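Local coordinates for DR2417 (Deinococcus radiodurans, PDB 4XWW), which probably trims RNA as a metal-dependent 5'-3' exonuclease, with possible endonuclease activity, in rRNA maturation and possibly mRNA maturation or decay, at residues 165-170 with 435-440; 190-195 with 388-393; 204-209 with 394-399. All blocks are in the same frame, centred on the assembly; numbering follows the deposited sequence.

How the contacts relate
Contact 3 lies between the other two, its centre about 11 Å from that of each, while the centres of contacts 1 and 2 are about 20 Å apart. In chain order the segments run 165-170, 190-195, 204-209, then 388-393, 394-399 and 435-440, and each contact spans at least 185 residues. In this family the beta-CASP domain is inserted into the metallo-beta-lactamase fold, consistent with two distant parts of the chain completing that fold here. Strands 168-172, 205-209 and 398-402 are consecutive in one sheet. Contact 3 pairs the last two, contact 2 packs the helices preceding them, and contact 1 brings strand 433-438 of the second sheet against the hairpin turn before 168-172.

Contact 1: 165-170 with 435-440; sequences TPVGDV and VNLGPD
V167 projects from its turn against the backbone of L437 and G438 and the ring of P439. Its CB lies 3.9 Å from CD of the P439 ring and 4.1 Å from CA of G438, over the point where strand 433-438 ends. Beyond CB the side chain forks: CG1, anti to the carbonyl carbon (chi1 -55°), is 3.9 Å from L437 O, and CG2 is 3.8 Å from the same oxygen. CG2 also turns toward L437 CD2, at a looser 4.4 Å.

The two segments belong to the two facing sheets of the metallo-beta-lactamase sandwich. Residues 165-168 form the type I turn of the hairpin 159-165/168-172, whereas 433-438 is a strand of the other sheet; the touching parts run 116° apart. Deeper between the sheets, L437 carries its CD2 to within 3.9 Å of V170 CG2, and L19 of the neighbouring strand 19-23 packs on both V170 and L437. The turn that presents V167 is held from within: T165 OG1 accepts from V167 N in an ST turn and is hydrogen-bonded to G168 O at 2.9 Å, an oxygen that also accepts from T165 N.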
ATOM      1  N   THR A 165     -25.580 -18.392  28.671  1.00 25.43           N
ATOM      2  CA  THR A 165     -24.714 -19.427  29.227  1.00 29.92           C
ATOM      3  C   THR A 165     -24.985 -19.548  30.725  1.00 34.77           C
ATOM      4  O   THR A 165     -25.664 -18.700  31.287  1.00 31.44           O
ATOM      5  CB  THR A 165     -23.226 -19.105  28.998  1.00 27.32           C
ATOM      6  OG1 THR A 165     -22.768 -18.214  30.015  1.00 29.85           O
ATOM      7  CG2 THR A 165     -23.001 -18.471  27.619  1.00 23.37           C
ATOM      8  N   PRO A 166     -24.450 -20.599  31.378  1.00 37.39           N
ATOM      9  CA  PRO A 166     -24.652 -20.703  32.832  1.00 29.53           C
ATOM     10  C   PRO A 166     -24.074 -19.547  33.668  1.00 33.73           C
ATOM     11  O   PRO A 166     -24.468 -19.384  34.826  1.00 32.81           O
ATOM     12  CB  PRO A 166     -23.930 -22.008  33.190  1.00 29.63           C
ATOM     13  CG  PRO A 166     -23.967 -22.803  31.936  1.00 36.35           C
ATOM     14  CD  PRO A 166     -23.846 -21.824  30.820  1.00 34.95           C
ATOM     15  N   VAL A 167     -23.149 -18.765  33.121  1.00 33.85           N
ATOM     16  CA  VAL A 167     -22.564 -17.693  33.920  1.00 26.26           C
ATOM     17  C   VAL A 167     -23.249 -16.354  33.619  1.00 28.40           C
ATOM     18  O   VAL A 167     -23.015 -15.357  34.309  1.00 32.15           O
ATOM     19  CB  VAL A 167     -21.038 -17.548  33.683  1.00 38.83           C
ATOM     20  CG1 VAL A 167     -20.316 -18.868  33.933  1.00 46.78           C
ATOM     21  CG2 VAL A 167     -20.771 -17.039  32.271  1.00 38.30           C
ATOM     22  N   GLY A 168     -24.074 -16.331  32.575  1.00 27.17           N
ATOM     23  CA  GLY A 168     -24.727 -15.112  32.150  1.00 25.30           C
ATOM     24  C   GLY A 168     -24.734 -14.954  30.639  1.00 30.88           C
ATOM     25  O   GLY A 168     -24.431 -15.900  29.915  1.00 32.36           O
ATOM     26  N   ASP A 169     -25.071 -13.757  30.162  1.00 26.78           N
ATOM     27  CA  ASP A 169     -25.251 -13.539  28.726  1.00 24.19           C
ATOM     28  C   ASP A 169     -24.091 -12.827  28.054  1.00 23.82           C
ATOM     29  O   ASP A 169     -23.595 -11.833  28.563  1.00 26.11           O
ATOM     30  CB  ASP A 169     -26.512 -12.717  28.450  1.00 29.36           C
ATOM     31  CG  ASP A 169     -27.787 -13.432  28.829  1.00 30.43           C
ATOM     32  OD1 ASP A 169     -27.754 -14.644  29.119  1.00 29.93           O
ATOM     33  OD2 ASP A 169     -28.831 -12.753  28.823  1.00 34.95           O
ATOM     34  N   VAL A 170     -23.704 -13.326  26.882  1.00 21.61           N
ATOM     35  CA  VAL A 170     -22.759 -12.649  26.002  1.00 21.82           C
ATOM     36  C   VAL A 170     -23.546 -12.037  24.843  1.00 18.38           C
ATOM     37  O   VAL A 170     -24.306 -12.736  24.174  1.00 24.27           O
ATOM     38  CB  VAL A 170     -21.691 -13.622  25.445  1.00 19.77           C
ATOM     39  CG1 VAL A 170     -20.714 -12.895  24.461  1.00 23.50           C
ATOM     40  CG2 VAL A 170     -20.933 -14.334  26.591  1.00 23.16           C
ATOM     41  N   VAL A 435      -9.997 -16.607  27.261  1.00 27.48           N
ATOM     42  CA  VAL A 435     -10.562 -15.557  28.088  1.00 33.07           C
ATOM     43  C   VAL A 435     -11.576 -16.185  29.036  1.00 32.01           C
ATOM     44  O   VAL A 435     -12.600 -16.729  28.605  1.00 32.26           O
ATOM     45  CB  VAL A 435     -11.218 -14.448  27.246  1.00 30.77           C
ATOM     46  CG1 VAL A 435     -11.752 -13.342  28.154  1.00 25.32           C
ATOM     47  CG2 VAL A 435     -10.204 -13.874  26.241  1.00 25.63           C
ATOM     48  N   ASN A 436     -11.282 -16.139  30.330  1.00 31.86           N
ATOM     49  CA  ASN A 436     -12.184 -16.734  31.305  1.00 30.92           C
ATOM     50  C   ASN A 436     -13.250 -15.767  31.764  1.00 32.58           C
ATOM     51  O   ASN A 436     -12.960 -14.643  32.149  1.00 33.96           O
ATOM     52  CB  ASN A 436     -11.406 -17.259  32.506  1.00 36.37           C
ATOM     53  CG  ASN A 436     -11.046 -18.707  32.350  1.00 48.62           C
ATOM     54  OD1 ASN A 436     -10.034 -19.040  31.744  1.00 57.38           O
ATOM     55  ND2 ASN A 436     -11.896 -19.583  32.859  1.00 54.51           N
ATOM     56  N   LEU A 437     -14.493 -16.225  31.730  1.00 27.70           N
ATOM     57  CA  LEU A 437     -15.607 -15.351  32.035  1.00 25.56           C
ATOM     58  C   LEU A 437     -16.513 -15.994  33.072  1.00 34.05           C
ATOM     59  O   LEU A 437     -16.977 -17.119  32.895  1.00 29.02           O
ATOM     60  CB  LEU A 437     -16.390 -15.018  30.758  1.00 29.68           C
ATOM     61  CG  LEU A 437     -17.627 -14.127  30.913  1.00 34.15           C
ATOM     62  CD1 LEU A 437     -17.200 -12.689  31.087  1.00 29.55           C
ATOM     63  CD2 LEU A 437     -18.568 -14.264  29.731  1.00 32.38           C
ATOM     64  N   GLY A 438     -16.730 -15.272  34.163  1.00 35.33           N
ATOM     65  CA  GLY A 438     -17.682 -15.664  35.182  1.00 34.91           C
ATOM     66  C   GLY A 438     -18.450 -14.437  35.627  1.00 34.28           C
ATOM     67  O   GLY A 438     -18.195 -13.339  35.144  1.00 31.64           O
ATOM     68  N   PRO A 439     -19.405 -14.614  36.550  1.00 37.39           N
ATOM     69  CA  PRO A 439     -20.209 -13.483  37.024  1.00 37.96           C
ATOM     70  C   PRO A 439     -19.369 -12.303  37.513  1.00 41.55           C
ATOM     71  O   PRO A 439     -19.794 -11.158  37.354  1.00 40.92           O
ATOM     72  CB  PRO A 439     -21.019 -14.106  38.166  1.00 38.59           C
ATOM     73  CG  PRO A 439     -21.225 -15.515  37.689  1.00 36.42           C
ATOM     74  CD  PRO A 439     -19.908 -15.899  37.070  1.00 41.66           C
ATOM     75  N   ASP A 440     -18.197 -12.576  38.083  1.00 35.19           N
ATOM     76  CA  ASP A 440     -17.269 -11.522  38.472  1.00 37.65           C
ATOM     77  C   ASP A 440     -15.834 -11.894  38.116  1.00 39.48           C
ATOM     78  O   ASP A 440     -14.899 -11.568  38.846  1.00 40.85           O
ATOM     79  CB  ASP A 440     -17.364 -11.219  39.969  1.00 51.24           C
ATOM     80  CG  ASP A 440     -16.736  -9.881  40.318  1.00 45.58           C
ATOM     81  OD1 ASP A 440     -16.938  -8.936  39.526  1.00 45.33           O
ATOM     82  OD2 ASP A 440     -16.028  -9.775  41.345  1.00 43.48           O
TER

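Contact 2: 190-195 with 388-393; sequences SDLERV and ATILNL
The pairing of L192 and V195 with I390 and L393 belongs to the helical layer outside one sheet of the metallo-beta-lactamase sandwich, where the first turn of helix 192-201 meets the last turns of helix 384-394. Each helix leads into a strand of that sheet, 205-209 and 398-402 respectively. The backbones come nearest at V195 and L393, whose CA atoms are 6.6 Å apart.

L192 crosses I390, and V195 crosses L393, each at about a right angle. L192 reaches across with its branch CD2, which lies 4.1 Å from I390 CD1 and 4.3 Å from L393 CD1. V195 sets CG1 anti to its backbone N (chi1 169°), and this methyl group rests 4.1 Å from L393 CB, close to the root of that side chain, and 4.4 Å from I390 CD1. The terminal methyl of I390 is thus shared by L192 and V195. Inward, I390 continues onto L206 of the sheet and onto F176, and V195 onto F149, whereas L192 and L393 are partly exposed to solvent.

Helix 192-201 begins at D191, its N-cap: D191 OD1 accepts from R194 N at 3.0 Å, with the donor well above the carboxylate plane. This carboxylate would be expected to interact favourably with the helix dipole. R194 NH2 forms a salt bridge with E147 OE1 and takes no part in the contact.

Every contact between side chains is carbon to carbon, none closer than 4.1 Å. The chemistry is therefore consistent with an association that depends on apolar contact rather than on directional bonds.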
ATOM      1  N   SER A 190     -31.593  -2.219  12.213  1.00 19.42           N
ATOM      2  CA  SER A 190     -30.967  -2.904  13.342  1.00 19.49           C
ATOM      3  C   SER A 190     -31.959  -3.052  14.499  1.00 20.37           C
ATOM      4  O   SER A 190     -32.741  -2.157  14.778  1.00 24.17           O
ATOM      5  CB  SER A 190     -29.710  -2.172  13.821  1.00 18.58           C
ATOM      6  OG  SER A 190     -28.739  -2.108  12.792  1.00 20.21           O
ATOM      7  N   ASP A 191     -31.905  -4.187  15.170  1.00 19.73           N
ATOM      8  CA  ASP A 191     -32.814  -4.436  16.288  1.00 19.52           C
ATOM      9  C   ASP A 191     -32.327  -3.775  17.586  1.00 18.83           C
ATOM     10  O   ASP A 191     -31.941  -4.454  18.539  1.00 22.09           O
ATOM     11  CB  ASP A 191     -32.999  -5.943  16.486  1.00 22.79           C
ATOM     12  CG  ASP A 191     -34.264  -6.271  17.258  1.00 28.93           C
ATOM     13  OD1 ASP A 191     -34.805  -5.355  17.921  1.00 23.63           O
ATOM     14  OD2 ASP A 191     -34.715  -7.439  17.200  1.00 25.55           O
ATOM     15  N   LEU A 192     -32.400  -2.450  17.652  1.00 21.66           N
ATOM     16  CA  LEU A 192     -31.875  -1.748  18.822  1.00 23.66           C
ATOM     17  C   LEU A 192     -32.780  -1.941  20.035  1.00 20.96           C
ATOM     18  O   LEU A 192     -32.333  -1.834  21.173  1.00 23.65           O
ATOM     19  CB  LEU A 192     -31.686  -0.258  18.528  1.00 23.34           C
ATOM     20  CG  LEU A 192     -30.649   0.048  17.448  1.00 27.12           C
ATOM     21  CD1 LEU A 192     -30.456   1.548  17.294  1.00 31.17           C
ATOM     22  CD2 LEU A 192     -29.330  -0.656  17.762  1.00 24.46           C
ATOM     23  N   GLU A 193     -34.056  -2.213  19.780  1.00 23.36           N
ATOM     24  CA  GLU A 193     -34.999  -2.564  20.841  1.00 23.06           C
ATOM     25  C   GLU A 193     -34.500  -3.807  21.574  1.00 25.43           C
ATOM     26  O   GLU A 193     -34.471  -3.854  22.810  1.00 25.63           O
ATOM     27  CB  GLU A 193     -36.385  -2.800  20.240  1.00 24.04           C
ATOM     28  CG  GLU A 193     -37.474  -3.146  21.229  1.00 36.43           C
ATOM     29  CD  GLU A 193     -38.807  -3.390  20.542  1.00 54.15           C
ATOM     30  OE1 GLU A 193     -38.842  -4.163  19.559  1.00 55.08           O
ATOM     31  OE2 GLU A 193     -39.819  -2.801  20.978  1.00 64.01           O
ATOM     32  N   ARG A 194     -34.082  -4.814  20.811  1.00 22.52           N
ATOM     33  CA  ARG A 194     -33.639  -6.067  21.420  1.00 24.86           C
ATOM     34  C   ARG A 194     -32.347  -5.858  22.181  1.00 21.15           C
ATOM     35  O   ARG A 194     -32.144  -6.429  23.248  1.00 22.07           O
ATOM     36  CB  ARG A 194     -33.441  -7.166  20.374  1.00 24.53           C
ATOM     37  CG  ARG A 194     -32.956  -8.470  20.982  1.00 21.54           C
ATOM     38  CD  ARG A 194     -34.088  -9.064  21.862  1.00 18.95           C
ATOM     39  NE  ARG A 194     -33.762 -10.273  22.635  1.00 23.34           N
ATOM     40  CZ  ARG A 194     -33.217 -10.274  23.852  1.00 22.06           C
ATOM     41  NH1 ARG A 194     -32.867  -9.120  24.442  1.00 24.44           N
ATOM     42  NH2 ARG A 194     -33.010 -11.424  24.481  1.00 25.86           N
ATOM     43  N   VAL A 195     -31.458  -5.046  21.608  1.00 19.70           N
ATOM     44  CA  VAL A 195     -30.175  -4.761  22.234  1.00 18.67           C
ATOM     45  C   VAL A 195     -30.389  -3.999  23.548  1.00 21.92           C
ATOM     46  O   VAL A 195     -29.772  -4.316  24.570  1.00 24.02           O
ATOM     47  CB  VAL A 195     -29.257  -3.964  21.269  1.00 25.86           C
ATOM     48  CG1 VAL A 195     -28.024  -3.435  21.995  1.00 24.72           C
ATOM     49  CG2 VAL A 195     -28.854  -4.842  20.052  1.00 21.98           C
ATOM     50  N   ALA A 388     -20.579   3.708  20.403  1.00 16.35           N
ATOM     51  CA  ALA A 388     -21.014   4.238  21.704  1.00 18.82           C
ATOM     52  C   ALA A 388     -22.475   3.893  22.008  1.00 21.99           C
ATOM     53  O   ALA A 388     -22.842   3.576  23.146  1.00 21.20           O
ATOM     54  CB  ALA A 388     -20.817   5.734  21.749  1.00 20.33           C
ATOM     55  N   THR A 389     -23.314   3.948  20.984  1.00 22.25           N
ATOM     56  CA  THR A 389     -24.717   3.627  21.153  1.00 19.38           C
ATOM     57  C   THR A 389     -24.874   2.197  21.685  1.00 21.97           C
ATOM     58  O   THR A 389     -25.614   1.947  22.645  1.00 21.56           O
ATOM     59  CB  THR A 389     -25.486   3.789  19.834  1.00 22.97           C
ATOM     60  OG1 THR A 389     -25.664   5.183  19.565  1.00 25.29           O
ATOM     61  CG2 THR A 389     -26.869   3.128  19.923  1.00 24.28           C
ATOM     62  N   ILE A 390     -24.134   1.266  21.095  1.00 18.78           N
ATOM     63  CA  ILE A 390     -24.183  -0.116  21.551  1.00 21.50           C
ATOM     64  C   ILE A 390     -23.659  -0.281  22.982  1.00 20.48           C
ATOM     65  O   ILE A 390     -24.282  -0.961  23.817  1.00 19.87           O
ATOM     66  CB  ILE A 390     -23.402  -1.031  20.611  1.00 22.89           C
ATOM     67  CG1 ILE A 390     -23.992  -0.938  19.191  1.00 20.13           C
ATOM     68  CG2 ILE A 390     -23.390  -2.486  21.178  1.00 21.22           C
ATOM     69  CD1 ILE A 390     -25.498  -1.221  19.135  1.00 27.56           C
ATOM     70  N   LEU A 391     -22.515   0.334  23.270  1.00 19.31           N
ATOM     71  CA  LEU A 391     -21.963   0.308  24.625  1.00 20.19           C
ATOM     72  C   LEU A 391     -22.930   0.927  25.634  1.00 21.36           C
ATOM     73  O   LEU A 391     -23.077   0.406  26.733  1.00 20.94           O
ATOM     74  CB  LEU A 391     -20.599   1.031  24.662  1.00 20.89           C
ATOM     75  CG  LEU A 391     -19.415   0.204  24.141  1.00 20.45           C
ATOM     76  CD1 LEU A 391     -18.347   1.075  23.516  1.00 22.72           C
ATOM     77  CD2 LEU A 391     -18.814  -0.623  25.277  1.00 24.09           C
ATOM     78  N   ASN A 392     -23.616   2.004  25.262  1.00 22.68           N
ATOM     79  CA  ASN A 392     -24.554   2.655  26.184  1.00 20.25           C
ATOM     80  C   ASN A 392     -25.835   1.848  26.390  1.00 21.44           C
ATOM     81  O   ASN A 392     -26.405   1.845  27.480  1.00 25.15           O
ATOM     82  CB  ASN A 392     -24.922   4.065  25.689  1.00 18.73           C
ATOM     83  CG  ASN A 392     -23.798   5.088  25.890  1.00 26.98           C
ATOM     84  OD1 ASN A 392     -22.977   4.968  26.802  1.00 28.39           O
ATOM     85  ND2 ASN A 392     -23.768   6.100  25.030  1.00 27.10           N
ATOM     86  N   LEU A 393     -26.288   1.177  25.339  1.00 19.47           N
ATOM     87  CA  LEU A 393     -27.514   0.390  25.411  1.00 19.49           C
ATOM     88  C   LEU A 393     -27.314  -0.921  26.180  1.00 23.45           C
ATOM     89  O   LEU A 393     -28.203  -1.363  26.907  1.00 23.45           O
ATOM     90  CB  LEU A 393     -28.022   0.095  23.997  1.00 19.79           C
ATOM     91  CG  LEU A 393     -28.716   1.233  23.259  1.00 17.13           C
ATOM     92  CD1 LEU A 393     -29.083   0.776  21.860  1.00 22.04           C
ATOM     93  CD2 LEU A 393     -30.001   1.658  24.022  1.00 27.04           C
TER

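Contact 3: 204-209 with 394-399; sequences LLLISD and TRPKFF
L206 meets P396 with its CB and F399 with its outer carbons, CG and CD2, in the tight part of the contact. L206 CB is 3.6 Å from P396 CB. L206 O lies 3.3 Å from F399 CD1, at the ring edge and near the ring plane. F399 has CG anti to the backbone N (chi1 178°), and the ring runs side by side with L206, pointing the same way. Farther along the same edge, S208 CB sits in the ring plane, 3.9 Å from F399 CE1. T394 crosses L206 at about a right angle, its hydroxyl held by I390 O within helix 384-394. L204 and F398 are buried as well and lie side by side, with L204 CD1 3.8 Å from F398 CD2.

These residues lie where strands 205-209 and 398-402 pair in parallel, in one sheet of the metallo-beta-lactamase fold. F398 bonds with both its N and O to the residues flanking L205, the usual pattern of a parallel pair: F398 N donates to L204 O at 2.8 Å with a bent N-H...O angle of 139°, and F398 O accepts from L206 N at 3.0 Å and a nearly straight 169°. L205 pairs with F398 on one face of the sheet and L206 with F399 on the other. The strand ends at D209, the predicted proton donor, whose OD2 is hydrogen-bonded to H381 ND1, so the strand probably delivers D209 to the catalytic site.

The solvent side is limited to K397, which is partly exposed. Across the contact its CD passes L204 CD1 at 4.1 Å; within 394-399 its CG lies over the centre of the neighbouring F398 ring, 3.6 Å above the plane. From there the extended lysine chain leads away from strand 205-209, and NZ is taken up by a salt bridge to D440 and a hydrogen bond to P439 O.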
ATOM      1  N   LEU A 204     -23.446  -9.665  30.523  1.00 23.63           N
ATOM      2  CA  LEU A 204     -22.175  -9.922  31.211  1.00 22.51           C
ATOM      3  C   LEU A 204     -20.963  -9.519  30.367  1.00 28.19           C
ATOM      4  O   LEU A 204     -20.017  -8.876  30.855  1.00 24.74           O
ATOM      5  CB  LEU A 204     -22.070 -11.403  31.587  1.00 24.61           C
ATOM      6  CG  LEU A 204     -20.783 -11.816  32.313  1.00 31.88           C
ATOM      7  CD1 LEU A 204     -20.674 -11.100  33.653  1.00 30.47           C
ATOM      8  CD2 LEU A 204     -20.776 -13.311  32.530  1.00 27.17           C
ATOM      9  N   LEU A 205     -20.986  -9.915  29.103  1.00 22.16           N
ATOM     10  CA  LEU A 205     -19.878  -9.632  28.201  1.00 27.46           C
ATOM     11  C   LEU A 205     -20.393  -9.096  26.880  1.00 22.16           C
ATOM     12  O   LEU A 205     -21.272  -9.690  26.259  1.00 20.48           O
ATOM     13  CB  LEU A 205     -19.043 -10.890  27.955  1.00 25.42           C
ATOM     14  CG  LEU A 205     -17.967 -10.771  26.873  1.00 22.31           C
ATOM     15  CD1 LEU A 205     -16.893  -9.794  27.318  1.00 22.12           C
ATOM     16  CD2 LEU A 205     -17.383 -12.144  26.613  1.00 26.40           C
ATOM     17  N   LEU A 206     -19.834  -7.966  26.457  1.00 19.30           N
ATOM     18  CA  LEU A 206     -20.077  -7.461  25.111  1.00 17.52           C
ATOM     19  C   LEU A 206     -18.865  -7.727  24.201  1.00 21.81           C
ATOM     20  O   LEU A 206     -17.709  -7.464  24.581  1.00 21.77           O
ATOM     21  CB  LEU A 206     -20.377  -5.963  25.144  1.00 19.57           C
ATOM     22  CG  LEU A 206     -20.407  -5.272  23.769  1.00 18.57           C
ATOM     23  CD1 LEU A 206     -21.659  -5.712  22.977  1.00 19.86           C
ATOM     24  CD2 LEU A 206     -20.384  -3.755  23.933  1.00 20.14           C
ATOM     25  N   ILE A 207     -19.135  -8.277  23.021  1.00 18.46           N
ATOM     26  CA  ILE A 207     -18.125  -8.406  21.968  1.00 18.77           C
ATOM     27  C   ILE A 207     -18.566  -7.526  20.801  1.00 15.78           C
ATOM     28  O   ILE A 207     -19.646  -7.732  20.229  1.00 18.88           O
ATOM     29  CB  ILE A 207     -17.963  -9.894  21.531  1.00 21.33           C
ATOM     30  CG1 ILE A 207     -17.665 -10.798  22.736  1.00 17.48           C
ATOM     31  CG2 ILE A 207     -16.868 -10.043  20.457  1.00 19.91           C
ATOM     32  CD1 ILE A 207     -17.628 -12.267  22.355  1.00 23.22           C
ATOM     33  N   SER A 208     -17.728  -6.556  20.401  1.00 14.65           N
ATOM     34  CA  SER A 208     -18.193  -5.569  19.426  1.00 14.01           C
ATOM     35  C   SER A 208     -17.154  -5.251  18.362  1.00 19.14           C
ATOM     36  O   SER A 208     -15.939  -5.303  18.586  1.00 18.86           O
ATOM     37  CB  SER A 208     -18.636  -4.292  20.150  1.00 16.52           C
ATOM     38  OG  SER A 208     -19.236  -3.356  19.269  1.00 17.31           O
ATOM     39  N   ASP A 209     -17.688  -4.913  17.196  1.00 18.37           N
ATOM     40  CA  ASP A 209     -16.940  -4.676  15.969  1.00 14.87           C
ATOM     41  C   ASP A 209     -16.101  -3.401  16.050  1.00 18.46           C
ATOM     42  O   ASP A 209     -16.649  -2.312  16.140  1.00 19.17           O
ATOM     43  CB  ASP A 209     -17.966  -4.607  14.829  1.00 16.46           C
ATOM     44  CG  ASP A 209     -17.355  -4.334  13.460  1.00 20.17           C
ATOM     45  OD1 ASP A 209     -16.109  -4.259  13.306  1.00 19.29           O
ATOM     46  OD2 ASP A 209     -18.166  -4.235  12.512  1.00 17.01           O
ATOM     47  N   THR A 394     -26.151  -1.546  26.001  1.00 22.56           N
ATOM     48  CA  THR A 394     -25.893  -2.852  26.614  1.00 24.19           C
ATOM     49  C   THR A 394     -25.350  -2.757  28.035  1.00 24.31           C
ATOM     50  O   THR A 394     -25.546  -3.690  28.835  1.00 22.67           O
ATOM     51  CB  THR A 394     -24.933  -3.698  25.776  1.00 21.41           C
ATOM     52  OG1 THR A 394     -23.760  -2.937  25.483  1.00 27.91           O
ATOM     53  CG2 THR A 394     -25.604  -4.126  24.483  1.00 22.20           C
ATOM     54  N   ARG A 395     -24.680  -1.653  28.359  1.00 25.65           N
ATOM     55  CA  ARG A 395     -24.155  -1.459  29.717  1.00 29.55           C
ATOM     56  C   ARG A 395     -23.423  -2.699  30.240  1.00 27.00           C
ATOM     57  O   ARG A 395     -23.751  -3.209  31.314  1.00 25.80           O
ATOM     58  CB  ARG A 395     -25.292  -1.092  30.685  1.00 33.69           C
ATOM     59  CG  ARG A 395     -25.697   0.373  30.631  1.00 50.16           C
ATOM     60  CD  ARG A 395     -27.215   0.546  30.584  1.00 54.17           C
ATOM     61  NE  ARG A 395     -27.905  -0.119  31.685  1.00 58.92           N
ATOM     62  CZ  ARG A 395     -29.163  -0.546  31.619  1.00 56.84           C
ATOM     63  NH1 ARG A 395     -29.855  -0.384  30.501  1.00 55.62           N
ATOM     64  NH2 ARG A 395     -29.730  -1.142  32.664  1.00 63.68           N
ATOM     65  N   PRO A 396     -22.443  -3.208  29.478  1.00 24.32           N
ATOM     66  CA  PRO A 396     -21.880  -4.523  29.798  1.00 19.85           C
ATOM     67  C   PRO A 396     -20.938  -4.480  30.996  1.00 20.55           C
ATOM     68  O   PRO A 396     -20.261  -3.476  31.240  1.00 21.79           O
ATOM     69  CB  PRO A 396     -21.113  -4.883  28.525  1.00 22.59           C
ATOM     70  CG  PRO A 396     -20.603  -3.563  28.067  1.00 22.49           C
ATOM     71  CD  PRO A 396     -21.724  -2.579  28.352  1.00 22.79           C
ATOM     72  N   LYS A 397     -20.872  -5.574  31.734  1.00 21.68           N
ATOM     73  CA  LYS A 397     -19.916  -5.649  32.824  1.00 23.75           C
ATOM     74  C   LYS A 397     -18.511  -5.784  32.256  1.00 28.32           C
ATOM     75  O   LYS A 397     -17.584  -5.129  32.724  1.00 30.45           O
ATOM     76  CB  LYS A 397     -20.231  -6.812  33.759  1.00 29.92           C
ATOM     77  CG  LYS A 397     -19.318  -6.879  34.986  1.00 30.91           C
ATOM     78  CD  LYS A 397     -19.902  -7.828  36.058  1.00 28.08           C
ATOM     79  CE  LYS A 397     -19.078  -7.766  37.356  1.00 31.21           C
ATOM     80  NZ  LYS A 397     -19.485  -8.782  38.367  1.00 37.00           N
ATOM     81  N   PHE A 398     -18.359  -6.617  31.228  1.00 24.52           N
ATOM     82  CA  PHE A 398     -17.040  -6.874  30.658  1.00 25.72           C
ATOM     83  C   PHE A 398     -17.055  -6.633  29.152  1.00 22.24           C
ATOM     84  O   PHE A 398     -18.107  -6.725  28.525  1.00 21.47           O
ATOM     85  CB  PHE A 398     -16.612  -8.296  30.995  1.00 26.53           C
ATOM     86  CG  PHE A 398     -16.481  -8.542  32.484  1.00 29.09           C
ATOM     87  CD1 PHE A 398     -15.648  -7.743  33.243  1.00 28.71           C
ATOM     88  CD2 PHE A 398     -17.190  -9.560  33.114  1.00 25.70           C
ATOM     89  CE1 PHE A 398     -15.515  -7.957  34.612  1.00 27.94           C
ATOM     90  CE2 PHE A 398     -17.071  -9.781  34.488  1.00 24.70           C
ATOM     91  CZ  PHE A 398     -16.226  -8.974  35.238  1.00 28.47           C
ATOM     92  N   PHE A 399     -15.909  -6.301  28.564  1.00 25.61           N
ATOM     93  CA  PHE A 399     -15.906  -5.881  27.174  1.00 22.03           C
ATOM     94  C   PHE A 399     -14.696  -6.441  26.419  1.00 25.94           C
ATOM     95  O   PHE A 399     -13.551  -6.317  26.876  1.00 21.59           O
ATOM     96  CB  PHE A 399     -15.958  -4.346  27.131  1.00 24.63           C
ATOM     97  CG  PHE A 399     -15.903  -3.745  25.750  1.00 21.75           C
ATOM     98  CD1 PHE A 399     -16.591  -4.309  24.688  1.00 19.42           C
ATOM     99  CD2 PHE A 399     -15.191  -2.578  25.542  1.00 20.12           C
ATOM    100  CE1 PHE A 399     -16.534  -3.722  23.420  1.00 20.88           C
ATOM    101  CE2 PHE A 399     -15.133  -1.983  24.295  1.00 22.00           C
ATOM    102  CZ  PHE A 399     -15.798  -2.557  23.227  1.00 18.64           C
TER